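Arfgap-like finger domain containing protein (Cryptosporidium parvum Iowa II, PDB 2OWA) probably activates GTP hydrolysis by ADP-ribosylation factors through its zinc-binding ArfGAP domain, which makes up most of this fragment. Local coordinates at residues Lys15-Asp20 with Lys83-Gln88; Pro34-Cys39 with Ala55-Leu60; Thr38-Glu43 with Gly98-Tyr103; Thr48-Ser53 with Val90-Gly95. One frame throughout, in Å; residues are numbered along the deposited sequence.

Interaction 1: residues Lys15-Asp20 with Lys83-Gln88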
loop_
_atom_site.group_PDB
_atom_site.type_symbol
_atom_site.label_atom_id
_atom_site.label_comp_id
_atom_site.label_asym_id
_atom_site.label_seq_id
_atom_site.Cartn_x
_atom_site.Cartn_y
_atom_site.Cartn_z
ATOM N N LYS A 15 -14.473 17.325 0.602
ATOM C CA LYS A 15 -13.132 17.150 1.157
ATOM C C LYS A 15 -12.233 16.463 0.127
ATOM O O LYS A 15 -11.027 16.344 0.348
ATOM C CB LYS A 15 -13.155 16.363 2.465
ATOM C CG LYS A 15 -13.981 17.040 3.570
ATOM C CD LYS A 15 -14.013 16.229 4.830
ATOM C CE LYS A 15 -14.882 16.904 5.897
ATOM N NZ LYS A 15 -14.485 16.255 7.180
ATOM N N GLY A 16 -12.838 16.033 -0.986
ATOM C CA GLY A 16 -12.130 15.435 -2.117
ATOM C C GLY A 16 -12.142 13.911 -2.103
ATOM O O GLY A 16 -11.388 13.282 -2.841
ATOM N N PHE A 17 -13.034 13.340 -1.288
ATOM C CA PHE A 17 -13.087 11.886 -1.040
ATOM C C PHE A 17 -14.145 11.191 -1.897
ATOM O O PHE A 17 -15.242 11.690 -2.032
ATOM C CB PHE A 17 -13.453 11.593 0.410
ATOM C CG PHE A 17 -12.412 12.000 1.400
ATOM C CD1 PHE A 17 -11.083 11.625 1.228
ATOM C CD2 PHE A 17 -12.771 12.737 2.533
ATOM C CE1 PHE A 17 -10.120 11.974 2.162
ATOM C CE2 PHE A 17 -11.832 13.085 3.468
ATOM C CZ PHE A 17 -10.508 12.722 3.292
ATOM N N VAL A 18 -13.796 10.043 -2.462
ATOM C CA VAL A 18 -14.802 9.178 -3.094
ATOM C C VAL A 18 -15.811 8.678 -2.051
ATOM O O VAL A 18 -15.511 8.679 -0.846
ATOM C CB VAL A 18 -14.179 8.000 -3.884
ATOM C CG1 VAL A 18 -13.202 8.510 -4.931
ATOM C CG2 VAL A 18 -13.485 6.956 -2.952
ATOM N N SER A 19 -16.988 8.237 -2.507
ATOM C CA SER A 19 -18.015 7.671 -1.608
ATOM C C SER A 19 -17.529 6.395 -0.950
ATOM O O SER A 19 -16.634 5.743 -1.467
ATOM C CB SER A 19 -19.300 7.371 -2.384
ATOM O OG SER A 19 -19.032 6.536 -3.509
ATOM N N ASP A 20 -18.113 6.023 0.187
ATOM C CA ASP A 20 -17.760 4.750 0.833
ATOM C C ASP A 20 -18.025 3.562 -0.085
ATOM O O ASP A 20 -17.398 2.538 0.041
ATOM C CB ASP A 20 -18.549 4.540 2.152
ATOM C CG ASP A 20 -18.089 5.476 3.264
ATOM O OD1 ASP A 20 -16.965 6.008 3.198
ATOM O OD2 ASP A 20 -18.864 5.673 4.227
ATOM N N LYS A 83 -11.407 7.174 4.435
ATOM C CA LYS A 83 -11.746 7.913 3.232
ATOM C C LYS A 83 -10.501 7.976 2.302
ATOM O O LYS A 83 -9.374 8.029 2.769
ATOM C CB LYS A 83 -12.209 9.341 3.589
ATOM C CG LYS A 83 -13.414 9.469 4.595
ATOM C CD LYS A 83 -14.579 8.729 4.033
ATOM C CE LYS A 83 -15.883 9.512 4.075
ATOM N NZ LYS A 83 -16.919 8.703 3.338
ATOM N N PHE A 84 -10.733 7.928 1.001
ATOM C CA PHE A 84 -9.668 7.961 -0.007
ATOM C C PHE A 84 -10.007 9.042 -1.058
ATOM O O PHE A 84 -11.174 9.240 -1.341
ATOM C CB PHE A 84 -9.548 6.583 -0.661
ATOM C CG PHE A 84 -8.949 5.540 0.251
ATOM C CD1 PHE A 84 -7.581 5.276 0.219
ATOM C CD2 PHE A 84 -9.756 4.869 1.182
ATOM C CE1 PHE A 84 -7.019 4.297 1.095
ATOM C CE2 PHE A 84 -9.201 3.917 2.069
ATOM C CZ PHE A 84 -7.849 3.647 2.025
ATOM N N THR A 85 -8.991 9.719 -1.610
ATOM C CA THR A 85 -9.141 10.512 -2.817
ATOM C C THR A 85 -9.041 9.605 -4.051
ATOM O O THR A 85 -8.525 8.472 -3.963
ATOM C CB THR A 85 -8.107 11.640 -2.924
ATOM O OG1 THR A 85 -6.821 11.068 -3.174
ATOM C CG2 THR A 85 -8.103 12.488 -1.658
ATOM N N PRO A 86 -9.562 10.080 -5.198
ATOM C CA PRO A 86 -9.539 9.279 -6.410
ATOM C C PRO A 86 -8.108 8.918 -6.861
ATOM O O PRO A 86 -7.870 7.792 -7.287
ATOM C CB PRO A 86 -10.247 10.181 -7.449
ATOM C CG PRO A 86 -11.117 11.092 -6.621
ATOM C CD PRO A 86 -10.220 11.383 -5.419
ATOM N N ILE A 87 -7.144 9.824 -6.701
ATOM C CA ILE A 87 -5.778 9.498 -7.134
ATOM C C ILE A 87 -5.133 8.406 -6.238
ATOM O O ILE A 87 -4.251 7.680 -6.675
ATOM C CB ILE A 87 -4.850 10.728 -7.242
ATOM C CG1 ILE A 87 -3.564 10.327 -8.001
ATOM C CG2 ILE A 87 -4.568 11.377 -5.823
ATOM C CD1 ILE A 87 -2.569 11.454 -8.160
ATOM N N GLN A 88 -5.581 8.295 -4.991
ATOM C CA GLN A 88 -5.032 7.302 -4.076
ATOM C C GLN A 88 -5.537 5.911 -4.485
ATOM O O GLN A 88 -4.863 4.908 -4.242
ATOM C CB GLN A 88 -5.435 7.596 -2.625
ATOM C CG GLN A 88 -4.802 8.908 -2.000
ATOM C CD GLN A 88 -5.386 9.216 -0.646
ATOM O OE1 GLN A 88 -6.471 8.739 -0.302
ATOM N NE2 GLN A 88 -4.668 10.035 0.146
HETATM O O HOH W 1 -16.962 10.315 0.825
HETATM O O HOH W 2 -13.750 7.358 0.579
#
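Lys83 lays its CB over the centre of the Phe17 ring in a CH-pi contact, 3.4 Å from that CB to the ring centroid and only 8° off the ring normal. The two side chains cross at about a right angle, while Phe84 O and Thr85 N approach the ring edge. A separate apolar contact pairs Val18 with Pro86, which slide past each other in opposite directions, Val18 CG1 to Pro86 CG 3.7 Å.

One direct backbone hydrogen bond crosses, Val18 N to Phe84 O at 3.0 Å. The same oxygen also faces Phe17 CA at 3.3 Å in a CA-H...O contact, and a similar contact joins Thr85 CA to Gly16 O. Val18 O receives two bridging waters, one of which accepts from Phe84 N and the other from Lys83 NZ.

The charged interaction lies farther along the lysine. Its chain is bent at chi2 (-57°), which sets CD, and at chi3, which sets CE; beyond them Lys83 NZ forms a salt bridge with Asp20 OD1 at 2.7 Å, meeting the oxygen from above the carboxylate plane. Phe84, whose CB points away from 15-20, packs its ring edge-to-face with Phe27.

Both segments run into helices. Ser19 OG caps Leu22 N at the start of helix 20-32. Thr85 is the N-cap of helix 86-94, and its N-H is held by Gln88 OE1 at 3.0 Å, the half of a capping box supplied by the N3 side chain. The contact thus joins two helix N-termini in the ArfGAP domain.

Interaction 2: residues Pro34-Cys39 with Ala55-Leu60. With ZN (zinc ion), chain C.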
loop_
_atom_site.group_PDB
_atom_site.type_symbol
_atom_site.label_atom_id
_atom_site.label_comp_id
_atom_site.label_asym_id
_atom_site.label_seq_id
_atom_site.Cartn_x
_atom_site.Cartn_y
_atom_site.Cartn_z
ATOM N N PRO A 34 -4.547 -11.957 -6.288
ATOM C CA PRO A 34 -3.837 -12.999 -5.518
ATOM C C PRO A 34 -2.632 -12.542 -4.681
ATOM O O PRO A 34 -2.492 -12.977 -3.528
ATOM C CB PRO A 34 -3.403 -14.020 -6.583
ATOM C CG PRO A 34 -3.787 -13.457 -7.892
ATOM C CD PRO A 34 -4.812 -12.386 -7.673
ATOM N N GLU A 35 -1.758 -11.705 -5.242
ATOM C CA GLU A 35 -0.649 -11.158 -4.446
ATOM C C GLU A 35 -1.089 -10.272 -3.269
ATOM O O GLU A 35 -0.354 -10.155 -2.315
ATOM C CB GLU A 35 0.367 -10.406 -5.320
ATOM C CG GLU A 35 1.212 -11.316 -6.227
ATOM C CD GLU A 35 2.122 -12.278 -5.463
ATOM O OE1 GLU A 35 2.962 -11.795 -4.657
ATOM O OE2 GLU A 35 1.984 -13.516 -5.684
ATOM N N ASN A 36 -2.286 -9.677 -3.337
ATOM C CA ASN A 36 -2.785 -8.795 -2.263
ATOM C C ASN A 36 -3.520 -9.527 -1.133
ATOM O O ASN A 36 -4.070 -8.887 -0.232
ATOM C CB ASN A 36 -3.682 -7.696 -2.820
ATOM C CG ASN A 36 -2.930 -6.675 -3.675
ATOM O OD1 ASN A 36 -1.724 -6.453 -3.505
ATOM N ND2 ASN A 36 -3.658 -6.013 -4.566
ATOM N N ARG A 37 -3.503 -10.856 -1.178
ATOM C CA ARG A 37 -4.278 -11.690 -0.235
ATOM C C ARG A 37 -3.458 -12.197 0.955
ATOM O O ARG A 37 -3.937 -12.903 1.834
ATOM C CB ARG A 37 -4.959 -12.823 -0.998
ATOM C CG ARG A 37 -5.973 -12.289 -2.006
ATOM C CD ARG A 37 -6.909 -13.353 -2.438
ATOM N NE ARG A 37 -8.006 -13.581 -1.484
ATOM C CZ ARG A 37 -8.940 -14.513 -1.656
ATOM N NH1 ARG A 37 -8.892 -15.293 -2.733
ATOM N NH2 ARG A 37 -9.907 -14.678 -0.754
ATOM N N THR A 38 -2.219 -11.762 1.000
ATOM C CA THR A 38 -1.373 -12.006 2.135
ATOM C C THR A 38 -0.668 -10.671 2.499
ATOM O O THR A 38 -0.335 -9.902 1.622
ATOM C CB THR A 38 -0.401 -13.121 1.763
ATOM O OG1 THR A 38 0.497 -13.354 2.842
ATOM C CG2 THR A 38 0.399 -12.760 0.538
ATOM N N CYS A 39 -0.481 -10.389 3.784
ATOM C CA CYS A 39 0.137 -9.112 4.212
ATOM C C CYS A 39 1.538 -8.971 3.614
ATOM O O CYS A 39 2.303 -9.935 3.591
ATOM C CB CYS A 39 0.214 -9.058 5.724
ATOM S SG CYS A 39 1.271 -7.813 6.442
ATOM N N ALA A 55 2.025 1.493 -1.935
ATOM C CA ALA A 55 0.819 0.809 -2.410
ATOM C C ALA A 55 0.845 -0.676 -2.058
ATOM O O ALA A 55 0.650 -1.530 -2.912
ATOM C CB ALA A 55 0.634 1.011 -3.924
ATOM N N VAL A 56 1.101 -0.997 -0.791
ATOM C CA VAL A 56 1.037 -2.381 -0.345
ATOM C C VAL A 56 -0.124 -2.560 0.652
ATOM O O VAL A 56 -0.467 -1.632 1.378
ATOM C CB VAL A 56 2.366 -2.879 0.259
ATOM C CG1 VAL A 56 3.496 -2.941 -0.859
ATOM C CG2 VAL A 56 2.787 -1.980 1.408
ATOM N N PHE A 57 -0.699 -3.758 0.670
ATOM C CA PHE A 57 -1.675 -4.163 1.706
ATOM C C PHE A 57 -1.009 -4.931 2.842
ATOM O O PHE A 57 -0.187 -5.821 2.591
ATOM C CB PHE A 57 -2.776 -5.037 1.122
ATOM C CG PHE A 57 -3.633 -4.325 0.157
ATOM C CD1 PHE A 57 -4.765 -3.656 0.589
ATOM C CD2 PHE A 57 -3.295 -4.303 -1.208
ATOM C CE1 PHE A 57 -5.580 -2.957 -0.341
ATOM C CE2 PHE A 57 -4.081 -3.630 -2.125
ATOM C CZ PHE A 57 -5.239 -2.972 -1.701
ATOM N N ILE A 58 -1.400 -4.598 4.069
ATOM C CA ILE A 58 -0.752 -5.107 5.299
ATOM C C ILE A 58 -1.840 -5.414 6.342
ATOM O O ILE A 58 -2.911 -4.860 6.247
ATOM C CB ILE A 58 0.260 -4.073 5.874
ATOM C CG1 ILE A 58 -0.393 -2.680 6.103
ATOM C CG2 ILE A 58 1.557 -4.026 4.979
ATOM C CD1 ILE A 58 0.558 -1.654 6.728
ATOM N N CYS A 59 -1.553 -6.255 7.341
ATOM C CA CYS A 59 -2.553 -6.650 8.308
ATOM C C CYS A 59 -2.678 -5.623 9.438
ATOM O O CYS A 59 -1.876 -4.689 9.554
ATOM C CB CYS A 59 -2.254 -8.058 8.881
ATOM S SG CYS A 59 -0.701 -8.206 9.861
ATOM N N LEU A 60 -3.680 -5.832 10.284
ATOM C CA LEU A 60 -3.968 -4.961 11.414
ATOM C C LEU A 60 -2.784 -4.875 12.378
ATOM O O LEU A 60 -2.543 -3.821 12.976
ATOM C CB LEU A 60 -5.290 -5.391 12.101
ATOM C CG LEU A 60 -5.537 -6.832 12.597
ATOM C CD1 LEU A 60 -4.692 -7.123 13.821
ATOM C CD2 LEU A 60 -7.028 -7.114 12.930
HETATM ZN ZN ZN C . 1.377 -8.364 8.790
#
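The amide of Asn36 and the ring of Phe57 meet obliquely, their planes 55° apart. This pair lies beside the four-cysteine zinc finger of the ArfGAP domain, to which the two segments contribute one ligand each, Cys39 and Cys59. Asn36 CG lies 3.4 Å from Phe57 CD2, and Asn36 ND2 is equally near Phe57 CE2. The Phe57 side chain also packs on Phe27 and Val30 of helix 20-32. The amide is held in its rotation by polar partners beyond the ring, since Asn36 OD1 accepts from Asn97 N and ND2 donates to Val30 O. Asn97 also reaches Phe57, whose backbone N donates to Asn97 OD1, so both residues of the pair are fastened to the same asparagine.

Strand 56-58 leads into the zinc site from a G1 beta bulge, in which Ala55 and Val56 both face Ser51. Cys39 SG stands anti to its backbone N (chi1 165°) and binds the zinc at 2.4 Å. Cys59 SG, turned between its backbone N and carbonyl carbon (chi1 65°), binds the ion at 2.3 Å, and Cys42 and Cys62 complete the tetrad. Cys59 is also the N-cap of helix 60-67, where its sulfur caps a backbone N. Cys39 SG accepts a weak bond from Cys59 N at 3.3 Å. Such N-H...S bonds would probably help to stabilise the negative charge on the thiolates. The two sulfurs are 4.0 Å apart, Cys39 SG to Cys59 SG, and Cys39 CB lies 4.1 Å from Cys59 CB.

Interaction 3: residues Thr38-Glu43 with Gly98-Tyr103. With ZN (zinc ion), chain C.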
loop_
_atom_site.group_PDB
_atom_site.type_symbol
_atom_site.label_atom_id
_atom_site.label_comp_id
_atom_site.label_asym_id
_atom_site.label_seq_id
_atom_site.Cartn_x
_atom_site.Cartn_y
_atom_site.Cartn_z
ATOM N N THR A 38 -2.219 -11.762 1.000
ATOM C CA THR A 38 -1.373 -12.006 2.135
ATOM C C THR A 38 -0.668 -10.671 2.499
ATOM O O THR A 38 -0.335 -9.902 1.622
ATOM C CB THR A 38 -0.401 -13.121 1.763
ATOM O OG1 THR A 38 0.497 -13.354 2.842
ATOM C CG2 THR A 38 0.399 -12.760 0.538
ATOM N N CYS A 39 -0.481 -10.389 3.784
ATOM C CA CYS A 39 0.137 -9.112 4.212
ATOM C C CYS A 39 1.538 -8.971 3.614
ATOM O O CYS A 39 2.303 -9.935 3.591
ATOM C CB CYS A 39 0.214 -9.058 5.724
ATOM S SG CYS A 39 1.271 -7.813 6.442
ATOM N N PHE A 40 1.875 -7.772 3.154
ATOM C CA PHE A 40 3.190 -7.532 2.546
ATOM C C PHE A 40 4.345 -7.820 3.527
ATOM O O PHE A 40 5.419 -8.265 3.104
ATOM C CB PHE A 40 3.301 -6.085 2.013
ATOM C CG PHE A 40 4.536 -5.843 1.177
ATOM C CD1 PHE A 40 4.620 -6.343 -0.124
ATOM C CD2 PHE A 40 5.595 -5.108 1.679
ATOM C CE1 PHE A 40 5.775 -6.136 -0.915
ATOM C CE2 PHE A 40 6.764 -4.888 0.875
ATOM C CZ PHE A 40 6.820 -5.422 -0.419
ATOM N N ASP A 41 4.140 -7.544 4.814
ATOM C CA ASP A 41 5.218 -7.724 5.809
ATOM C C ASP A 41 5.300 -9.127 6.422
ATOM O O ASP A 41 6.408 -9.672 6.570
ATOM C CB ASP A 41 5.086 -6.712 6.953
ATOM C CG ASP A 41 5.283 -5.276 6.502
ATOM O OD1 ASP A 41 5.379 -5.045 5.269
ATOM O OD2 ASP A 41 5.336 -4.390 7.398
ATOM N N CYS A 42 4.154 -9.717 6.783
ATOM C CA CYS A 42 4.185 -10.959 7.547
ATOM C C CYS A 42 3.395 -12.126 6.961
ATOM O O CYS A 42 3.331 -13.192 7.571
ATOM C CB CYS A 42 3.706 -10.699 8.964
ATOM S SG CYS A 42 1.922 -10.666 9.112
ATOM N N GLU A 43 2.756 -11.911 5.821
ATOM C CA GLU A 43 1.975 -12.946 5.154
ATOM C C GLU A 43 0.669 -13.455 5.860
ATOM O O GLU A 43 0.055 -14.423 5.390
ATOM C CB GLU A 43 2.887 -14.100 4.663
ATOM C CG GLU A 43 4.128 -13.608 3.857
ATOM C CD GLU A 43 4.942 -14.710 3.208
ATOM O OE1 GLU A 43 5.372 -15.668 3.903
ATOM O OE2 GLU A 43 5.192 -14.618 1.978
ATOM N N GLY A 98 2.299 -7.660 -5.330
ATOM C CA GLY A 98 3.161 -8.252 -6.350
ATOM C C GLY A 98 4.216 -7.338 -6.990
ATOM O O GLY A 98 5.409 -7.677 -7.046
ATOM N N ARG A 99 3.796 -6.189 -7.508
ATOM C CA ARG A 99 4.760 -5.221 -8.031
ATOM C C ARG A 99 5.859 -4.801 -7.010
ATOM O O ARG A 99 7.046 -4.693 -7.379
ATOM C CB ARG A 99 4.019 -3.978 -8.520
ATOM C CG ARG A 99 4.907 -3.034 -9.290
ATOM C CD ARG A 99 4.121 -1.934 -9.900
ATOM N NE ARG A 99 4.889 -1.261 -10.951
ATOM C CZ ARG A 99 4.413 -0.260 -11.698
ATOM N NH1 ARG A 99 3.164 0.173 -11.536
ATOM N NH2 ARG A 99 5.191 0.292 -12.625
ATOM N N ALA A 100 5.441 -4.536 -5.765
ATOM C CA ALA A 100 6.353 -4.164 -4.671
ATOM C C ALA A 100 7.338 -5.302 -4.287
ATOM O O ALA A 100 8.557 -5.066 -4.213
ATOM C CB ALA A 100 5.571 -3.658 -3.428
ATOM N N ARG A 101 6.813 -6.519 -4.095
ATOM C CA ARG A 101 7.637 -7.712 -3.853
ATOM C C ARG A 101 8.640 -7.848 -4.999
ATOM O O ARG A 101 9.808 -8.079 -4.760
ATOM C CB ARG A 101 6.791 -9.001 -3.778
ATOM C CG ARG A 101 6.338 -9.370 -2.380
ATOM C CD ARG A 101 5.159 -10.365 -2.442
ATOM N NE ARG A 101 4.403 -10.395 -1.202
ATOM C CZ ARG A 101 3.103 -10.663 -1.145
ATOM N NH1 ARG A 101 2.454 -10.936 -2.275
ATOM N NH2 ARG A 101 2.454 -10.663 0.031
ATOM N N ASN A 102 8.185 -7.641 -6.225
ATOM C CA ASN A 102 9.064 -7.811 -7.365
ATOM C C ASN A 102 10.195 -6.797 -7.314
ATOM O O ASN A 102 11.352 -7.160 -7.474
ATOM C CB ASN A 102 8.306 -7.732 -8.717
ATOM C CG ASN A 102 9.270 -7.658 -9.927
ATOM O OD1 ASN A 102 10.135 -8.506 -10.089
ATOM N ND2 ASN A 102 9.121 -6.635 -10.758
ATOM N N TYR A 103 9.848 -5.521 -7.094
ATOM C CA TYR A 103 10.843 -4.483 -7.014
ATOM C C TYR A 103 11.857 -4.728 -5.875
ATOM O O TYR A 103 13.071 -4.705 -6.112
ATOM C CB TYR A 103 10.187 -3.111 -6.868
ATOM C CG TYR A 103 11.185 -1.992 -6.651
ATOM C CD1 TYR A 103 11.822 -1.394 -7.728
ATOM C CD2 TYR A 103 11.516 -1.559 -5.355
ATOM C CE1 TYR A 103 12.725 -0.381 -7.543
ATOM C CE2 TYR A 103 12.426 -0.539 -5.165
ATOM C CZ TYR A 103 13.026 0.032 -6.262
ATOM O OH TYR A 103 13.922 1.027 -6.096
HETATM ZN ZN ZN C . 1.377 -8.364 8.790
HETATM O O HOH W 3 5.827 -10.231 1.341
#
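The first CxxC turn of the zinc finger, Cys39 to Cys42, rests against helix 97-107: Phe40 touches Ala100 and Arg101, and Thr38, just before the turn, meets Arg101. Phe40 CG stands anti to its backbone N (chi1 -170°), and the ring beyond it puts its CE1 3.5 Å from Ala100 CB. Arg101 N lies in the ring plane at the edge, 3.4 Å from the same CE1. The arginine chain, extended from CG to NE, slides past the ring in the opposite direction, leaving the guanidinium and ring planes 20° apart.

Within the turn the zinc ion is bound by Cys42 SG at 2.4 Å. Cys39 SG, also a ligand, accepts Cys42 N at 3.5 Å and, weakly, Asp41 N. These N-H...S bonds are characteristic of a zinc knuckle, in which the backbone between the two ligands folds round the first sulfur. Glu43 N closes the turn onto Cys39 O.

The guanidinium of Arg101 turns its edge to the start of this turn, with Cys39 O and a water near its plane. NE donates to that water, 2.9 Å away, which in turn donates to Phe40 O. Its NH2 makes a weak bond to Thr38 O at 3.3 Å, while NH1 forms a salt bridge with Glu35. Glu43 OE2 is 5.2 Å from Arg101 NH2, not in contact, though the opposite charges may attract weakly.

Interaction 4: residues Thr48-Ser53 with Val90-Gly95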
loop_
_atom_site.group_PDB
_atom_site.type_symbol
_atom_site.label_atom_id
_atom_site.label_comp_id
_atom_site.label_asym_id
_atom_site.label_seq_id
_atom_site.Cartn_x
_atom_site.Cartn_y
_atom_site.Cartn_z
ATOM N N THR A 48 -6.254 -5.964 5.193
ATOM C CA THR A 48 -7.213 -4.938 4.786
ATOM C C THR A 48 -6.696 -3.543 5.068
ATOM O O THR A 48 -7.315 -2.568 4.673
ATOM C CB THR A 48 -8.614 -5.139 5.459
ATOM O OG1 THR A 48 -8.466 -4.965 6.861
ATOM C CG2 THR A 48 -9.146 -6.539 5.176
ATOM N N TRP A 49 -5.568 -3.438 5.753
ATOM C CA TRP A 49 -4.895 -2.160 5.923
ATOM C C TRP A 49 -3.946 -1.945 4.748
ATOM O O TRP A 49 -3.767 -2.838 3.918
ATOM C CB TRP A 49 -4.162 -2.080 7.278
ATOM C CG TRP A 49 -5.106 -1.959 8.384
ATOM C CD1 TRP A 49 -5.906 -2.959 8.889
ATOM C CD2 TRP A 49 -5.448 -0.767 9.118
ATOM N NE1 TRP A 49 -6.713 -2.459 9.878
ATOM C CE2 TRP A 49 -6.441 -1.132 10.063
ATOM C CE3 TRP A 49 -5.015 0.568 9.071
ATOM C CZ2 TRP A 49 -7.002 -0.212 10.969
ATOM C CZ3 TRP A 49 -5.575 1.503 9.987
ATOM C CH2 TRP A 49 -6.569 1.092 10.918
ATOM N N LEU A 50 -3.373 -0.748 4.658
ATOM C CA LEU A 50 -2.495 -0.434 3.543
ATOM C C LEU A 50 -1.443 0.658 3.881
ATOM O O LEU A 50 -1.633 1.464 4.789
ATOM C CB LEU A 50 -3.330 -0.128 2.261
ATOM C CG LEU A 50 -4.289 1.064 2.244
ATOM C CD1 LEU A 50 -3.485 2.340 1.927
ATOM C CD2 LEU A 50 -5.359 0.853 1.186
ATOM N N SER A 51 -0.305 0.638 3.187
ATOM C CA SER A 51 0.591 1.816 3.183
ATOM C C SER A 51 0.426 2.434 1.792
ATOM O O SER A 51 0.754 1.773 0.773
ATOM C CB SER A 51 2.053 1.419 3.418
ATOM O OG SER A 51 2.897 2.542 3.218
ATOM N N LEU A 52 -0.120 3.654 1.724
ATOM C CA LEU A 52 -0.273 4.291 0.431
ATOM C C LEU A 52 1.075 4.494 -0.239
ATOM O O LEU A 52 1.174 4.322 -1.432
ATOM C CB LEU A 52 -1.003 5.630 0.513
ATOM C CG LEU A 52 -2.524 5.472 0.396
ATOM C CD1 LEU A 52 -3.209 6.737 0.917
ATOM C CD2 LEU A 52 -2.981 5.087 -1.063
ATOM N N SER A 53 2.109 4.797 0.552
ATOM C CA SER A 53 3.479 5.100 0.060
ATOM C C SER A 53 4.012 4.071 -0.927
ATOM O O SER A 53 4.518 4.413 -1.986
ATOM C CB SER A 53 4.464 5.192 1.252
ATOM O OG SER A 53 3.905 5.968 2.316
ATOM N N VAL A 90 -6.168 5.073 -7.681
ATOM C CA VAL A 90 -5.372 4.761 -8.891
ATOM C C VAL A 90 -4.015 4.215 -8.462
ATOM O O VAL A 90 -3.492 3.263 -9.067
ATOM C CB VAL A 90 -5.158 6.009 -9.750
ATOM C CG1 VAL A 90 -4.197 5.693 -10.961
ATOM C CG2 VAL A 90 -6.527 6.598 -10.196
ATOM N N ARG A 91 -3.440 4.835 -7.427
ATOM C CA ARG A 91 -2.127 4.459 -6.914
ATOM C C ARG A 91 -2.125 3.025 -6.411
ATOM O O ARG A 91 -1.231 2.264 -6.748
ATOM C CB ARG A 91 -1.629 5.422 -5.803
ATOM C CG ARG A 91 -0.270 5.000 -5.221
ATOM C CD ARG A 91 0.196 5.943 -4.133
ATOM N NE ARG A 91 1.607 5.791 -3.785
ATOM C CZ ARG A 91 2.590 6.509 -4.333
ATOM N NH1 ARG A 91 2.318 7.425 -5.256
ATOM N NH2 ARG A 91 3.846 6.341 -3.942
ATOM N N MET A 92 -3.144 2.648 -5.636
ATOM C CA MET A 92 -3.304 1.289 -5.190
ATOM C C MET A 92 -3.488 0.300 -6.354
ATOM O O MET A 92 -3.043 -0.835 -6.289
ATOM C CB MET A 92 -4.486 1.204 -4.213
ATOM C CG MET A 92 -4.232 1.845 -2.835
ATOM S SD MET A 92 -2.675 1.485 -2.007
ATOM C CE MET A 92 -2.815 -0.268 -1.732
ATOM N N ASP A 93 -4.132 0.776 -7.416
ATOM C CA ASP A 93 -4.476 -0.022 -8.572
ATOM C C ASP A 93 -3.214 -0.344 -9.374
ATOM O O ASP A 93 -3.022 -1.502 -9.784
ATOM C CB ASP A 93 -5.490 0.732 -9.442
ATOM C CG ASP A 93 -6.168 -0.173 -10.488
ATOM O OD1 ASP A 93 -5.830 -1.381 -10.586
ATOM O OD2 ASP A 93 -7.046 0.350 -11.231
ATOM N N ILE A 94 -2.341 0.650 -9.563
ATOM C CA ILE A 94 -1.080 0.415 -10.326
ATOM C C ILE A 94 0.036 -0.222 -9.495
ATOM O O ILE A 94 1.027 -0.730 -10.059
ATOM C CB ILE A 94 -0.557 1.685 -11.045
ATOM C CG1 ILE A 94 -0.223 2.795 -10.041
ATOM C CG2 ILE A 94 -1.551 2.181 -12.085
ATOM C CD1 ILE A 94 1.213 2.951 -9.786
ATOM N N GLY A 95 -0.126 -0.190 -8.171
ATOM C CA GLY A 95 0.811 -0.821 -7.259
ATOM C C GLY A 95 0.403 -2.249 -6.917
ATOM O O GLY A 95 0.211 -3.096 -7.789
#
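Arg91 grips the backbone of Leu52 and Ser53 with two neighbouring guanidinium nitrogens, fastening helix 86-94 to the segment that carries strand 49-51, the middle strand of the three-stranded antiparallel sheet in the ArfGAP domain. Its CG stands anti to the backbone N (chi1 178°), and the chain runs extended from there to NE. NE donates to Leu52 O at 2.8 Å, reaching it from above the carbonyl plane. NH2 donates to Ser53 O, also at 2.8 Å, along a nearly straight bond (177°). Both oxygens lie close to the guanidinium plane, so the pair fixes the rotation of the group. The same NH2 donates to Lys129 O, and NH1 makes a salt bridge to Asp133. Four bonds thus hold this buried cation, and its charge is probably balanced by that aspartate.

The serine hydroxyls find partners outside the contact: Ser53 OG accepts from Phe75 N, and Ser51 OG is hydrogen-bonded to Ser74 OG. Leu50 pairs through its backbone with Arg77 of the neighbouring strand 76-78, and Leu52 with Phe75 just before it.

Beside the polar grip, Met92 packs against Leu50 and Leu52, and also touches Phe26 and Phe27 of helix 20-32. Leu52 crosses it at about a right angle, CD2 lying 3.7 Å from Met92 SD. Chi3 of Met92 (-64°) sets the terminal CE, which is 4.0 Å from both CB and CD2 of Leu50.

How the interactions relate
From the N terminus, 15-20 pairs with 83-88, so interaction 1 closes a long loop that encloses helix 20-32, the zinc finger and the sheet. Interaction 2 lies wholly within that loop and brings the segment ending in the first zinc ligand, Cys39, to strand 56-58 and Cys59. Interaction 3 starts from the same residues, Thr38 and Cys39, but runs on to helix 97-107 and so crosses interaction 1. Interaction 4 crosses interactions 1 and 2 and falls within the span of interaction 3. It shares helix 86-94 with interaction 1, where Gln88 packs on Leu52, and the sheet with interaction 2. Together they tie the zinc site and sheet to the helices.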